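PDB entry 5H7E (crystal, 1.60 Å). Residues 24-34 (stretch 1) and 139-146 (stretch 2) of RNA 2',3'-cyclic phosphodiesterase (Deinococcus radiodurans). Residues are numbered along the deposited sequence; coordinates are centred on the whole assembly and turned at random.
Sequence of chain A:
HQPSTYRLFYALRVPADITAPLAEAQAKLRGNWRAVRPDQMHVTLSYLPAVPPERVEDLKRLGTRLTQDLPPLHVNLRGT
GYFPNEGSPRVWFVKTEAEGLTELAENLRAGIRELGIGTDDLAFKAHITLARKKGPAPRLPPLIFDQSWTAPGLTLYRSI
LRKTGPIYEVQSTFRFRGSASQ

Stretch 1 24-34: EAQAKLRGNWR
Stretch 2 139-146: RLPPLIFD

No hydrogen bond joins the two stretches: they meet entirely through packing, 335 Å² of buried surface summed over both sides, and every touching pair lies at least 107 residues apart in sequence. Stretch 1 opens in a helix that begins earlier in the chain, with phi/psi of -63/-36 at Glu-24, -65/-33 at Ala-25 and -67/-16 at Gln-26. A type I turn spans Gln-26 to Leu-29, closed by Leu-29 N to Gln-26 O at 3.0 Å; Ala-27 N to Glu-24 O and Lys-28 N to Ala-25 O are also backbone hydrogen bonds, each 3.2 Å. Leu-29 (-59/146) breaks this path into an extended conformation. A type II' turn from Arg-30 to Trp-33 follows, with Gly-31 at 71/-141, a positive phi that favours glycine, and Asn-32 at -78/0.

Stretch 2 has no regular helix or strand but stays extended from Arg-139 to Phe-145, with psi between 136 and 158°; phi shifts from -82° at Leu-140 and -59° at Pro-142 to about -130° from Leu-143 to Phe-145. The two chains run in opposite senses across the contact, since Ala-25 CA lies 8.2 Å from Leu-143 CA and Leu-29 CA lies 6.9 Å from Leu-140 CA.

Leu-140 is the main anchor, with 86 Å² covered by stretch 1. Its CA-to-CB bond points toward stretch 1, and its rotamer has chi1 -57° and chi2 -44° (both m). Leu-140 CD1 lies 3.7 Å from Lys-28 O, a van der Waals contact with a backbone carbonyl, and both Leu-140 CD1 and Leu-140 CD2 lie 3.9 Å from Leu-29 CD2. Leu-29 starts with CA-to-CB pointing away, yet its m, t rotamer (-63°, 167°) brings the end of the side chain nearer. Leu-140 CD2 meets the indole of Trp-33 (chi1 -76°, chi2 115°) obliquely, 3.5 Å from Trp-33 NE1 and 3.7 Å from Trp-33 CE2. The NE1 approach is packing against carbon; that nitrogen has its hydrogen-bond partner elsewhere in the structure.

At Ala-25, CA-to-CB points toward stretch 2 and the residue is buried. Its one methyl serves two partners: Ala-25 CB is 3.7 Å from Leu-143 CD1 and 3.8 Å from Phe-145 CZ. The methyl sits at the edge of the Phe-145 ring, near its plane, so the ring meets it tip first; Phe-145 has chi1 -62° (m) and chi2 88°. Leu-143 adopts m, t (-57°, 177°), and its side chain also meets the aliphatic part of Lys-28; the closest pair is Lys-28 CE to Leu-143 CD2 at 4.2 Å. Lys-28 is extended as m, t, t before turning at chi4 -58° (m), and 62 Å² of it is covered although the residue remains exposed.

From Pro-142 to Phe-145 the side chains alternate: Leu-143 and Phe-145 point toward stretch 1, while Pro-142 and Ile-144 are out of its reach, as fits an extended backbone.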

# COMPACT_ATOMS: atom_id res chain seq x y z
N GLU A 24 -13.57 6.12 -10.68
CA GLU A 24 -14.84 6.80 -10.85
C GLU A 24 -15.14 7.68 -9.65
O GLU A 24 -15.70 8.77 -9.80
CB GLU A 24 -15.94 5.79 -11.09
CG GLU A 24 -15.74 5.02 -12.38
CD GLU A 24 -16.81 3.98 -12.66
OE1 GLU A 24 -16.46 2.89 -13.16
OE2 GLU A 24 -18.00 4.26 -12.36
N ALA A 25 -14.77 7.24 -8.45
CA ALA A 25 -14.94 8.09 -7.26
C ALA A 25 -14.07 9.33 -7.33
O ALA A 25 -14.45 10.40 -6.85
CB ALA A 25 -14.62 7.28 -6.01
N GLN A 26 -12.89 9.22 -7.94
CA GLN A 26 -12.04 10.40 -8.04
C GLN A 26 -12.58 11.48 -8.94
O GLN A 26 -12.10 12.60 -8.87
CB GLN A 26 -10.66 10.01 -8.56
CG GLN A 26 -9.91 9.05 -7.71
CD GLN A 26 -8.63 8.55 -8.43
OE1 GLN A 26 -8.68 8.20 -9.61
NE2 GLN A 26 -7.50 8.52 -7.73
N ALA A 27 -13.56 11.17 -9.79
CA ALA A 27 -14.16 12.23 -10.60
C ALA A 27 -14.76 13.34 -9.75
O ALA A 27 -14.96 14.47 -10.24
CB ALA A 27 -15.23 11.66 -11.53
N LYS A 28 -15.06 13.07 -8.47
CA LYS A 28 -15.60 14.09 -7.58
C LYS A 28 -14.55 15.05 -7.05
O LYS A 28 -14.91 16.11 -6.53
CB LYS A 28 -16.33 13.42 -6.41
CG LYS A 28 -17.41 12.46 -6.90
CD LYS A 28 -17.88 11.52 -5.81
CE LYS A 28 -18.84 10.48 -6.39
NZ LYS A 28 -20.01 11.12 -7.03
N LEU A 29 -13.27 14.74 -7.18
CA LEU A 29 -12.25 15.65 -6.66
C LEU A 29 -12.36 17.02 -7.32
O LEU A 29 -12.64 17.14 -8.51
CB LEU A 29 -10.86 15.09 -6.91
CG LEU A 29 -10.66 13.78 -6.16
CD1 LEU A 29 -9.40 13.11 -6.70
CD2 LEU A 29 -10.54 14.03 -4.67
N ARG A 30 -12.05 18.05 -6.54
CA ARG A 30 -12.02 19.41 -7.05
C ARG A 30 -10.89 20.17 -6.35
O ARG A 30 -10.36 19.74 -5.33
CB ARG A 30 -13.38 20.11 -6.86
N GLY A 31 -10.52 21.31 -6.91
CA GLY A 31 -9.57 22.15 -6.19
C GLY A 31 -8.17 21.57 -6.17
O GLY A 31 -7.69 21.00 -7.15
N ASN A 32 -7.50 21.71 -5.03
CA ASN A 32 -6.09 21.33 -4.95
C ASN A 32 -5.88 19.83 -4.82
O ASN A 32 -4.72 19.41 -4.69
CB ASN A 32 -5.40 22.01 -3.76
CG ASN A 32 -5.12 23.50 -4.00
OD1 ASN A 32 -4.91 23.92 -5.13
ND2 ASN A 32 -5.15 24.29 -2.94
N TRP A 33 -6.95 19.03 -4.80
CA TRP A 33 -6.77 17.58 -4.75
C TRP A 33 -6.09 17.07 -6.01
O TRP A 33 -6.45 17.46 -7.13
CB TRP A 33 -8.11 16.87 -4.57
CG TRP A 33 -8.71 16.93 -3.20
CD1 TRP A 33 -9.88 17.55 -2.84
CD2 TRP A 33 -8.25 16.25 -2.01
NE1 TRP A 33 -10.14 17.34 -1.51
CE2 TRP A 33 -9.15 16.57 -0.97
CE3 TRP A 33 -7.12 15.48 -1.71
CZ2 TRP A 33 -8.99 16.09 0.34
CZ3 TRP A 33 -6.97 14.98 -0.42
CH2 TRP A 33 -7.90 15.32 0.61
N ARG A 34 -5.13 16.16 -5.83
CA ARG A 34 -4.37 15.53 -6.90
C ARG A 34 -4.66 14.04 -6.83
O ARG A 34 -4.28 13.38 -5.86
CB ARG A 34 -2.87 15.76 -6.72
CG ARG A 34 -2.43 17.25 -6.87
CD ARG A 34 -0.94 17.40 -6.47
NE ARG A 34 -0.71 17.47 -5.01
CZ ARG A 34 0.01 16.60 -4.29
NH1 ARG A 34 0.14 16.80 -2.98
NH2 ARG A 34 0.60 15.54 -4.85
N ARG A 139 -14.21 19.47 0.47
CA ARG A 139 -14.20 18.11 1.00
C ARG A 139 -15.20 17.27 0.24
O ARG A 139 -16.26 17.75 -0.18
CB ARG A 139 -14.52 18.10 2.50
N LEU A 140 -14.87 16.04 0.07
CA LEU A 140 -15.65 15.11 -0.70
C LEU A 140 -16.77 14.57 0.17
O LEU A 140 -16.67 14.59 1.40
CB LEU A 140 -14.77 13.96 -1.17
CG LEU A 140 -13.51 14.24 -2.02
CD1 LEU A 140 -13.85 15.27 -3.06
CD2 LEU A 140 -12.29 14.65 -1.20
N PRO A 141 -17.84 14.08 -0.42
CA PRO A 141 -18.88 13.46 0.38
C PRO A 141 -18.45 12.08 0.83
O PRO A 141 -17.58 11.47 0.18
CB PRO A 141 -20.06 13.39 -0.59
CG PRO A 141 -19.40 13.20 -1.88
CD PRO A 141 -18.13 13.99 -1.85
N PRO A 142 -18.97 11.58 1.94
CA PRO A 142 -18.71 10.19 2.32
C PRO A 142 -19.18 9.22 1.24
O PRO A 142 -20.25 9.39 0.65
CB PRO A 142 -19.50 10.02 3.63
CG PRO A 142 -20.39 11.16 3.70
CD PRO A 142 -19.90 12.27 2.87
N LEU A 143 -18.31 8.22 0.97
CA LEU A 143 -18.62 7.16 0.03
C LEU A 143 -18.39 5.81 0.69
O LEU A 143 -17.56 5.69 1.59
CB LEU A 143 -17.68 7.22 -1.23
CG LEU A 143 -17.72 8.53 -1.99
CD1 LEU A 143 -16.67 8.41 -3.15
CD2 LEU A 143 -19.06 8.82 -2.58
N ILE A 144 -19.14 4.79 0.26
CA ILE A 144 -18.78 3.43 0.66
C ILE A 144 -18.78 2.54 -0.57
O ILE A 144 -19.42 2.85 -1.58
CB ILE A 144 -19.73 2.87 1.76
CG1 ILE A 144 -21.16 2.78 1.25
CG2 ILE A 144 -19.57 3.66 3.09
CD1 ILE A 144 -22.15 2.11 2.35
N PHE A 145 -18.03 1.43 -0.47
CA PHE A 145 -17.87 0.52 -1.58
C PHE A 145 -18.24 -0.89 -1.14
O PHE A 145 -18.18 -1.23 0.05
CB PHE A 145 -16.40 0.57 -2.09
CG PHE A 145 -15.99 1.90 -2.60
CD1 PHE A 145 -15.46 2.85 -1.75
CD2 PHE A 145 -16.09 2.18 -3.95
CE1 PHE A 145 -15.11 4.10 -2.23
CE2 PHE A 145 -15.71 3.39 -4.45
CZ PHE A 145 -15.23 4.37 -3.60
N ASP A 146 -18.67 -1.70 -2.11
CA ASP A 146 -18.98 -3.08 -1.79
C ASP A 146 -18.13 -4.07 -2.56
O ASP A 146 -18.39 -5.28 -2.44
CB ASP A 146 -20.47 -3.39 -2.04
CG ASP A 146 -20.89 -3.22 -3.51
OD1 ASP A 146 -20.08 -3.07 -4.43
OD2 ASP A 146 -22.12 -3.28 -3.76